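Local coordinates for protein exported gluconolactonase (PDB 3DR2) that hydrolyses gluconolactone to gluconate in glucose secondary metabolism, as a calcium-binding six-bladed beta-propeller enzyme of the SMP-30 family, at residues 26-29 with 30-34; 166-169 with 170-174; 234-238 with 239-243; 254-258 with 259-263. All coordinates share one frame; numbering follows the deposited sequence.

Contacts 3 and 4 are neighbours, with centres about 6 Å apart: the loop 234-243 leads into the blade whose hairpin is formed by 254-263. Contact 3 is largely on the surface yet ends in a calcium ligand, whereas contact 4 is buried and is held by backbone and serine hydrogen bonds. Contact 1, a short helix on the periphery, packs against the same blade, Leu28 meeting Val262 of contact 4. Contact 2 stands apart, its centre about 38 Å from that of contact 1 on the opposite side of the chain's centre. It is buried and mixes histidine, serine, tyrosine and water, where contact 1 relies on helical backbone bonds and leucine packing.

Contact 1: 26-29 with 30-34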
loop_
_atom_site.group_PDB
_atom_site.type_symbol
_atom_site.label_atom_id
_atom_site.label_comp_id
_atom_site.label_asym_id
_atom_site.label_seq_id
_atom_site.Cartn_x
_atom_site.Cartn_y
_atom_site.Cartn_z
ATOM N N ALA A 26 -18.738 31.663 -17.217
ATOM C CA ALA A 26 -17.952 32.192 -18.327
ATOM C C ALA A 26 -16.514 32.476 -17.908
ATOM O O ALA A 26 -15.577 32.242 -18.675
ATOM C CB ALA A 26 -18.598 33.463 -18.872
ATOM N N ALA A 27 -16.349 32.983 -16.691
ATOM C CA ALA A 27 -15.030 33.306 -16.162
ATOM C C ALA A 27 -14.164 32.054 -16.017
ATOM O O ALA A 27 -12.963 32.081 -16.292
ATOM C CB ALA A 27 -15.168 34.006 -14.817
ATOM N N LEU A 28 -14.767 30.956 -15.581
ATOM C CA LEU A 28 -14.015 29.714 -15.424
ATOM C C LEU A 28 -13.714 29.092 -16.786
ATOM O O LEU A 28 -12.676 28.455 -16.971
ATOM C CB LEU A 28 -14.791 28.723 -14.554
ATOM C CG LEU A 28 -14.157 27.340 -14.354
ATOM C CD1 LEU A 28 -12.739 27.485 -13.819
ATOM C CD2 LEU A 28 -15.008 26.531 -13.388
ATOM N N ALA A 29 -14.623 29.275 -17.741
ATOM C CA ALA A 29 -14.426 28.733 -19.080
ATOM C C ALA A 29 -13.214 29.413 -19.704
ATOM O O ALA A 29 -12.466 28.798 -20.456
ATOM C CB ALA A 29 -15.659 28.979 -19.937
ATOM N N ALA A 30 -13.027 30.689 -19.383
ATOM C CA ALA A 30 -11.901 31.451 -19.907
ATOM C C ALA A 30 -10.603 30.974 -19.258
ATOM O O ALA A 30 -9.582 30.812 -19.928
ATOM C CB ALA A 30 -12.106 32.932 -19.637
ATOM N N ARG A 31 -10.654 30.747 -17.950
ATOM C CA ARG A 31 -9.491 30.279 -17.197
ATOM C C ARG A 31 -8.969 28.937 -17.718
ATOM O O ARG A 31 -7.759 28.736 -17.853
ATOM C CB ARG A 31 -9.862 30.135 -15.717
ATOM C CG ARG A 31 -8.727 29.656 -14.818
ATOM C CD ARG A 31 -7.727 30.766 -14.539
ATOM N NE ARG A 31 -8.334 31.861 -13.786
ATOM C CZ ARG A 31 -8.650 31.803 -12.494
ATOM N NH1 ARG A 31 -9.207 32.849 -11.896
ATOM N NH2 ARG A 31 -8.395 30.710 -11.791
ATOM N N LEU A 32 -9.890 28.024 -18.014
ATOM C CA LEU A 32 -9.536 26.689 -18.493
ATOM C C LEU A 32 -9.282 26.558 -19.987
ATOM O O LEU A 32 -8.437 25.770 -20.402
ATOM C CB LEU A 32 -10.623 25.684 -18.104
ATOM C CG LEU A 32 -10.940 25.534 -16.616
ATOM C CD1 LEU A 32 -11.834 24.325 -16.411
ATOM C CD2 LEU A 32 -9.653 25.366 -15.835
ATOM N N GLY A 33 -10.009 27.317 -20.800
ATOM C CA GLY A 33 -9.828 27.198 -22.236
ATOM C C GLY A 33 -10.123 25.763 -22.637
ATOM O O GLY A 33 -11.065 25.160 -22.125
ATOM N N ASP A 34 -9.315 25.203 -23.534
ATOM C CA ASP A 34 -9.512 23.828 -23.986
ATOM C C ASP A 34 -8.621 22.823 -23.249
ATOM O O ASP A 34 -8.320 21.746 -23.767
ATOM C CB ASP A 34 -9.250 23.731 -25.493
ATOM C CG ASP A 34 -10.318 24.432 -26.319
ATOM O OD1 ASP A 34 -10.573 25.631 -26.081
ATOM O OD2 ASP A 34 -10.902 23.780 -27.212
HETATM O O HOH W 1 -13.398 26.073 -21.191
#
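Leu32 lies one turn beyond Leu28 at the end of helix 26-32, a short helix on the outside of the beta-propeller, and the two leucines form the apolar ridge by which it rests on the fold. The CB of Leu32 starts 3.6 Å from Leu28 O. Its CG is set beside the backbone N and anti to the carbonyl carbon (chi1 -58°), which swings the branch point back over the preceding turn, 3.4 Å from Leu28 O and 3.9 Å from Leu28 CD1. At the tip, Leu32 CD1 remains 4.2 Å from Leu28 CD1, the two side chains crossing at a slant rather than lying alongside. Beyond the helix, both leucines press on Ile23 and Trp253, joining it to the edge strand 22-23 and to strand 252-254 of the same blade.

Beneath this ridge runs an unbroken series of i to i+4 backbone hydrogen bonds, among them Leu32 N to Leu28 O at 3.0 Å. The last belongs to Gly33 N, which reaches Ala29 O at 2.9 Å although Gly33 has itself left helical geometry. Its positive phi of 59° favours glycine and turns the chain away from the helix axis. The polar end of Arg31 leaves the contact: its guanidinium group forms a salt bridge with Asp247 and a cation-pi interaction with Trp251. A water closes the final turn, donating to both carbonyls that flank the exit, 3.0 Å from Ala29 O and 2.7 Å from Gly33 O.

Contact 2: 166-169 with 170-174; sequences LAHH and SVYRL
His168 and Ser170 are joined by the one direct hydrogen bond between the loop 166-169 and segment 170-174, on strand 169-174. His168 ND1 donates to Ser170 OG at 2.8 Å, along a bent path (139° at the hydrogen), with the oxygen lying 27° out of the imidazole plane. The histidine CG sits between its backbone N and carbonyl carbon (chi1 48°), a setting that turns the ring edge toward Ser170 OG and Tyr172 OH. Ser170 OG has a second partner in Asp186 OD1, so the serine bridges the loop and the adjacent strand 182-187.

Water supplies the other polar link. A single molecule donates to His168 O at 2.9 Å and accepts from Ser170 N at 3.0 Å and from Tyr172 OH at 2.8 Å. It lies at the edge of the tyrosine ring, in its plane, and through it the phenol is linked to the backbone at His168 and Ser170.

Van der Waals packing fills in around the same hydroxyl. The edge of the imidazole comes to it through His168 CE1, 3.2 Å from Tyr172 OH, the two side chains crossing at about a right angle. Leu166 extends toward Tyr172 from the opposite direction, its CD1 methyl 3.4 Å from Tyr172 OH, while its CB lies over the rim of one face of the His168 ring.

The contact belongs to a four-stranded propeller blade, where strand 169-174 runs between strands 144-147 and 182-187. Tyr172 meets the rings of Phe146 and Tyr125, and Val171 packs on Trp145 and Leu187.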
loop_
_atom_site.group_PDB
_atom_site.type_symbol
_atom_site.label_atom_id
_atom_site.label_comp_id
_atom_site.label_asym_id
_atom_site.label_seq_id
_atom_site.Cartn_x
_atom_site.Cartn_y
_atom_site.Cartn_z
ATOM N N LEU A 166 -7.223 12.300 22.691
ATOM C CA LEU A 166 -7.912 13.584 22.711
ATOM C C LEU A 166 -9.399 13.351 22.466
ATOM O O LEU A 166 -9.772 12.452 21.713
ATOM C CB LEU A 166 -7.342 14.506 21.629
ATOM C CG LEU A 166 -5.839 14.803 21.712
ATOM C CD1 LEU A 166 -5.424 15.718 20.570
ATOM C CD2 LEU A 166 -5.512 15.444 23.048
ATOM N N ALA A 167 -10.242 14.159 23.105
ATOM C CA ALA A 167 -11.688 14.030 22.956
ATOM C C ALA A 167 -12.227 15.058 21.969
ATOM O O ALA A 167 -13.360 15.530 22.094
ATOM C CB ALA A 167 -12.367 14.202 24.313
ATOM N N HIS A 168 -11.410 15.403 20.986
ATOM C CA HIS A 168 -11.806 16.376 19.986
ATOM C C HIS A 168 -10.956 16.242 18.730
ATOM O O HIS A 168 -9.804 15.799 18.795
ATOM C CB HIS A 168 -11.675 17.794 20.565
ATOM C CG HIS A 168 -10.367 18.053 21.253
ATOM N ND1 HIS A 168 -9.247 18.501 20.584
ATOM C CD2 HIS A 168 -9.995 17.901 22.546
ATOM C CE1 HIS A 168 -8.243 18.613 21.436
ATOM N NE2 HIS A 168 -8.670 18.254 22.633
ATOM N N HIS A 169 -11.546 16.599 17.590
ATOM C CA HIS A 169 -10.862 16.578 16.291
ATOM C C HIS A 169 -10.719 18.065 16.017
ATOM O O HIS A 169 -11.691 18.718 15.650
ATOM C CB HIS A 169 -11.747 15.975 15.200
ATOM C CG HIS A 169 -12.269 14.611 15.515
ATOM N ND1 HIS A 169 -13.248 14.006 14.761
ATOM C CD2 HIS A 169 -11.953 13.736 16.499
ATOM C CE1 HIS A 169 -13.517 12.814 15.266
ATOM N NE2 HIS A 169 -12.745 12.626 16.321
ATOM N N SER A 170 -9.517 18.603 16.168
ATOM C CA SER A 170 -9.349 20.035 16.000
ATOM C C SER A 170 -8.512 20.517 14.835
ATOM O O SER A 170 -7.824 19.742 14.173
ATOM C CB SER A 170 -8.754 20.617 17.284
ATOM O OG SER A 170 -9.488 20.199 18.419
ATOM N N VAL A 171 -8.613 21.820 14.591
ATOM C CA VAL A 171 -7.821 22.507 13.586
ATOM C C VAL A 171 -6.855 23.224 14.517
ATOM O O VAL A 171 -7.288 23.906 15.445
ATOM C CB VAL A 171 -8.630 23.565 12.803
ATOM C CG1 VAL A 171 -7.684 24.416 11.964
ATOM C CG2 VAL A 171 -9.648 22.890 11.898
ATOM N N TYR A 172 -5.559 23.046 14.298
ATOM C CA TYR A 172 -4.561 23.678 15.152
ATOM C C TYR A 172 -3.676 24.657 14.405
ATOM O O TYR A 172 -3.556 24.601 13.180
ATOM C CB TYR A 172 -3.638 22.635 15.786
ATOM C CG TYR A 172 -4.298 21.634 16.698
ATOM C CD1 TYR A 172 -4.838 20.453 16.198
ATOM C CD2 TYR A 172 -4.340 21.846 18.076
ATOM C CE1 TYR A 172 -5.394 19.503 17.044
ATOM C CE2 TYR A 172 -4.893 20.910 18.929
ATOM C CZ TYR A 172 -5.419 19.739 18.410
ATOM O OH TYR A 172 -5.972 18.815 19.257
ATOM N N ARG A 173 -3.048 25.549 15.167
ATOM C CA ARG A 173 -2.116 26.525 14.619
ATOM C C ARG A 173 -0.803 26.389 15.377
ATOM O O ARG A 173 -0.773 26.506 16.605
ATOM C CB ARG A 173 -2.638 27.957 14.772
ATOM C CG ARG A 173 -1.614 29.010 14.356
ATOM C CD ARG A 173 -2.188 30.418 14.412
ATOM N NE ARG A 173 -1.213 31.423 13.988
ATOM C CZ ARG A 173 -0.276 31.942 14.777
ATOM N NH1 ARG A 173 0.569 32.848 14.303
ATOM N NH2 ARG A 173 -0.191 31.570 16.044
ATOM N N LEU A 174 0.280 26.136 14.648
ATOM C CA LEU A 174 1.592 25.991 15.263
ATOM C C LEU A 174 2.383 27.253 14.938
ATOM O O LEU A 174 2.780 27.471 13.796
ATOM C CB LEU A 174 2.319 24.758 14.705
ATOM C CG LEU A 174 3.447 24.152 15.554
ATOM C CD1 LEU A 174 4.196 23.119 14.723
ATOM C CD2 LEU A 174 4.402 25.220 16.026
HETATM O O HOH W 2 -7.431 17.031 17.733
#

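Contact 3: 234-238 with 239-243; sequences ASVPD and GLPDG. With CA (calcium ion), chain D.
Val236 and Pro241 provide the apolar part of this contact, in which a loop of the propeller folds back on itself. Val236 CG2 touches Pro241 CD at 3.7 Å and CG1 approaches Pro241 CB at 3.9 Å, so that both valine methyls lie against the pyrrolidine ring. The same CG2 also meets Gly239 O at 3.7 Å.

The polar bridge across the turn is made by water. One molecule donates to Val236 O and to Gly239 O, 3.0 Å from the latter, spanning the mouth of the bend. Gly239 turns the chain with a positive phi of 74°, a value that favours glycine. Farther on, Pro241 is the centre of an inverse gamma turn, closed by a weak hydrogen bond from Asp242 N to Leu240 O of 2.8 Å.

Metal coordination takes over at the end of the loop. Asp242 OD1 binds the calcium ion at 2.4 Å, and OD2 stays 4.2 Å from calcium, so the carboxylate is monodentate. Four waters share the metal with Glu48, Asn134 and Asn191. Such a site is consistent with the active-site metal of SMP-30 family lactonases.

The loop connects strand 226-234 of one blade with strand 244-246 of the next. Val236 leans on Cys261 and Phe263 of strand 259-263, Pro241 rests on Ser254 of strand 252-254, and the backbone of Asp238 is hydrogen-bonded to that of Gly257.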
loop_
_atom_site.group_PDB
_atom_site.type_symbol
_atom_site.label_atom_id
_atom_site.label_comp_id
_atom_site.label_asym_id
_atom_site.label_seq_id
_atom_site.Cartn_x
_atom_site.Cartn_y
_atom_site.Cartn_z
ATOM N N ALA A 234 -19.889 25.372 1.436
ATOM C CA ALA A 234 -20.352 24.650 0.263
ATOM C C ALA A 234 -20.364 23.150 0.458
ATOM O O ALA A 234 -19.716 22.616 1.356
ATOM C CB ALA A 234 -19.489 25.003 -0.948
ATOM N N SER A 235 -21.130 22.481 -0.394
ATOM C CA SER A 235 -21.227 21.029 -0.388
ATOM C C SER A 235 -20.879 20.630 -1.809
ATOM O O SER A 235 -21.292 21.304 -2.751
ATOM C CB SER A 235 -22.657 20.567 -0.078
ATOM O OG SER A 235 -23.064 20.950 1.224
ATOM N N VAL A 236 -20.101 19.569 -1.981
ATOM C CA VAL A 236 -19.781 19.134 -3.333
ATOM C C VAL A 236 -20.896 18.188 -3.759
ATOM O O VAL A 236 -21.451 17.461 -2.936
ATOM C CB VAL A 236 -18.413 18.411 -3.420
ATOM C CG1 VAL A 236 -17.295 19.405 -3.162
ATOM C CG2 VAL A 236 -18.352 17.253 -2.424
ATOM N N PRO A 237 -21.247 18.193 -5.051
ATOM C CA PRO A 237 -22.311 17.322 -5.553
ATOM C C PRO A 237 -22.161 15.849 -5.189
ATOM O O PRO A 237 -23.128 15.206 -4.785
ATOM C CB PRO A 237 -22.258 17.556 -7.060
ATOM C CG PRO A 237 -21.832 18.990 -7.150
ATOM C CD PRO A 237 -20.717 19.047 -6.128
ATOM N N ASP A 238 -20.949 15.319 -5.311
ATOM C CA ASP A 238 -20.723 13.910 -5.019
ATOM C C ASP A 238 -19.460 13.604 -4.228
ATOM O O ASP A 238 -18.428 14.246 -4.403
ATOM C CB ASP A 238 -20.684 13.131 -6.330
ATOM C CG ASP A 238 -21.999 13.177 -7.068
ATOM O OD1 ASP A 238 -22.957 12.523 -6.603
ATOM O OD2 ASP A 238 -22.079 13.873 -8.105
ATOM N N GLY A 239 -19.551 12.605 -3.361
ATOM C CA GLY A 239 -18.399 12.209 -2.583
ATOM C C GLY A 239 -18.028 13.162 -1.471
ATOM O O GLY A 239 -18.858 13.927 -0.974
ATOM N N LEU A 240 -16.756 13.126 -1.096
ATOM C CA LEU A 240 -16.256 13.951 -0.009
ATOM C C LEU A 240 -15.339 15.084 -0.435
ATOM O O LEU A 240 -14.464 14.898 -1.280
ATOM C CB LEU A 240 -15.475 13.077 0.969
ATOM C CG LEU A 240 -16.126 11.785 1.459
ATOM C CD1 LEU A 240 -15.072 10.864 2.042
ATOM C CD2 LEU A 240 -17.193 12.116 2.475
ATOM N N PRO A 241 -15.539 16.281 0.139
ATOM C CA PRO A 241 -14.666 17.402 -0.211
ATOM C C PRO A 241 -13.463 17.173 0.712
ATOM O O PRO A 241 -13.395 17.712 1.815
ATOM C CB PRO A 241 -15.499 18.622 0.178
ATOM C CG PRO A 241 -16.302 18.128 1.339
ATOM C CD PRO A 241 -16.717 16.743 0.898
ATOM N N ASP A 242 -12.551 16.321 0.255
ATOM C CA ASP A 242 -11.361 15.924 0.998
ATOM C C ASP A 242 -10.369 17.073 1.131
ATOM O O ASP A 242 -10.388 17.816 2.108
ATOM C CB ASP A 242 -10.712 14.741 0.278
ATOM C CG ASP A 242 -9.867 13.880 1.190
ATOM O OD1 ASP A 242 -9.104 14.438 2.006
ATOM O OD2 ASP A 242 -9.947 12.637 1.073
ATOM N N GLY A 243 -9.490 17.204 0.144
ATOM C CA GLY A 243 -8.517 18.279 0.158
ATOM C C GLY A 243 -8.906 19.305 -0.891
ATOM O O GLY A 243 -9.626 18.982 -1.834
HETATM CA CA CA D . -7.162 14.692 3.388
HETATM O O HOH W 3 -21.105 15.906 -0.958
HETATM O O HOH W 4 -7.248 17.043 2.936
HETATM O O HOH W 5 -7.183 12.192 3.854
HETATM O O HOH W 6 -4.789 15.101 3.429
HETATM O O HOH W 7 -6.748 15.142 1.014
#

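Contact 4: 254-258 with 259-263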
loop_
_atom_site.group_PDB
_atom_site.type_symbol
_atom_site.label_atom_id
_atom_site.label_comp_id
_atom_site.label_asym_id
_atom_site.label_seq_id
_atom_site.Cartn_x
_atom_site.Cartn_y
_atom_site.Cartn_z
ATOM N N SER A 254 -11.966 22.324 -5.142
ATOM C CA SER A 254 -12.061 21.202 -4.220
ATOM C C SER A 254 -12.206 19.829 -4.839
ATOM O O SER A 254 -12.849 19.653 -5.873
ATOM C CB SER A 254 -13.243 21.425 -3.278
ATOM O OG SER A 254 -13.438 20.309 -2.435
ATOM N N SER A 255 -11.611 18.847 -4.178
ATOM C CA SER A 255 -11.716 17.470 -4.630
ATOM C C SER A 255 -13.137 16.999 -4.325
ATOM O O SER A 255 -13.859 17.626 -3.544
ATOM C CB SER A 255 -10.722 16.589 -3.870
ATOM O OG SER A 255 -11.003 16.613 -2.474
ATOM N N SER A 256 -13.535 15.906 -4.964
ATOM C CA SER A 256 -14.842 15.295 -4.756
ATOM C C SER A 256 -14.776 13.885 -5.335
ATOM O O SER A 256 -13.754 13.487 -5.899
ATOM C CB SER A 256 -15.956 16.104 -5.433
ATOM O OG SER A 256 -15.864 16.040 -6.845
ATOM N N GLY A 257 -15.859 13.130 -5.197
ATOM C CA GLY A 257 -15.862 11.768 -5.694
ATOM C C GLY A 257 -15.763 11.636 -7.201
ATOM O O GLY A 257 -15.345 10.592 -7.702
ATOM N N THR A 258 -16.122 12.694 -7.921
ATOM C CA THR A 258 -16.116 12.658 -9.380
ATOM C C THR A 258 -15.103 13.568 -10.063
ATOM O O THR A 258 -14.989 13.558 -11.291
ATOM C CB THR A 258 -17.507 13.010 -9.927
ATOM O OG1 THR A 258 -17.875 14.323 -9.483
ATOM C CG2 THR A 258 -18.536 12.012 -9.441
ATOM N N GLY A 259 -14.369 14.348 -9.278
ATOM C CA GLY A 259 -13.389 15.253 -9.853
ATOM C C GLY A 259 -13.246 16.495 -9.004
ATOM O O GLY A 259 -13.540 16.458 -7.812
ATOM N N VAL A 260 -12.802 17.594 -9.605
ATOM C CA VAL A 260 -12.631 18.842 -8.863
ATOM C C VAL A 260 -13.757 19.841 -9.132
ATOM O O VAL A 260 -14.137 20.078 -10.279
ATOM C CB VAL A 260 -11.272 19.507 -9.195
ATOM C CG1 VAL A 260 -11.232 20.934 -8.649
ATOM C CG2 VAL A 260 -10.141 18.688 -8.587
ATOM N N CYS A 261 -14.292 20.410 -8.055
ATOM C CA CYS A 261 -15.366 21.397 -8.141
ATOM C C CYS A 261 -14.752 22.759 -7.877
ATOM O O CYS A 261 -13.885 22.897 -7.014
ATOM C CB CYS A 261 -16.449 21.125 -7.087
ATOM S SG CYS A 261 -17.307 19.547 -7.242
ATOM N N VAL A 262 -15.196 23.767 -8.621
ATOM C CA VAL A 262 -14.679 25.113 -8.448
ATOM C C VAL A 262 -15.798 26.038 -7.976
ATOM O O VAL A 262 -16.858 26.114 -8.602
ATOM C CB VAL A 262 -14.088 25.654 -9.769
ATOM C CG1 VAL A 262 -13.365 26.963 -9.516
ATOM C CG2 VAL A 262 -13.135 24.626 -10.369
ATOM N N PHE A 263 -15.560 26.718 -6.858
ATOM C CA PHE A 263 -16.527 27.649 -6.282
ATOM C C PHE A 263 -15.913 29.040 -6.217
ATOM O O PHE A 263 -14.699 29.171 -6.075
ATOM C CB PHE A 263 -16.885 27.255 -4.847
ATOM C CG PHE A 263 -17.380 25.851 -4.693
ATOM C CD1 PHE A 263 -16.489 24.798 -4.527
ATOM C CD2 PHE A 263 -18.747 25.582 -4.681
ATOM C CE1 PHE A 263 -16.951 23.492 -4.346
ATOM C CE2 PHE A 263 -19.219 24.284 -4.503
ATOM C CZ PHE A 263 -18.320 23.238 -4.334
#
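Ser254 and Cys261 form an antiparallel hydrogen-bonded pair in a beta-hairpin of a propeller blade, where strands 252-254 and 259-263 are joined by the turn through 255-258. Both backbone bonds of the pair are short: Ser254 N donates to Cys261 O at 2.7 Å in a nearly straight line (172°), and Cys261 N returns to Ser254 O, also at 2.7 Å. Ser254 O also receives a bent CA-H...O contact from Val260 CA, at 3.1 Å.

Serine hydroxyls occupy the carbonyls beyond this pair. Ser256 OG donates to Gly259 O at 2.6 Å, bracing the turn from within; it comes from above the carbonyl plane, 47° out of it, and not on a lone pair. Its chi1 of 68° brings the oxygen over the opposite strand, where Cys261 SG packs 3.8 Å from Ser256 OG. At the backbone angles of Gly259 a side chain would jam against the carbonyl oxygen of Thr258, which calls for glycine. Ser254 OG, in contrast, lies in the plane of the Ser255 carbonyl and donates to a lone pair of Ser255 O at 2.9 Å. Ser255 OG is hydrogen-bonded to Gly243 O, next to a calcium ligand, and Thr258 OG1 has a weak bond to His272 NE2. Where the hairpin continues, Ser254 CB meets the edge of the Phe263 ring, 4.4 Å from Phe263 CE1.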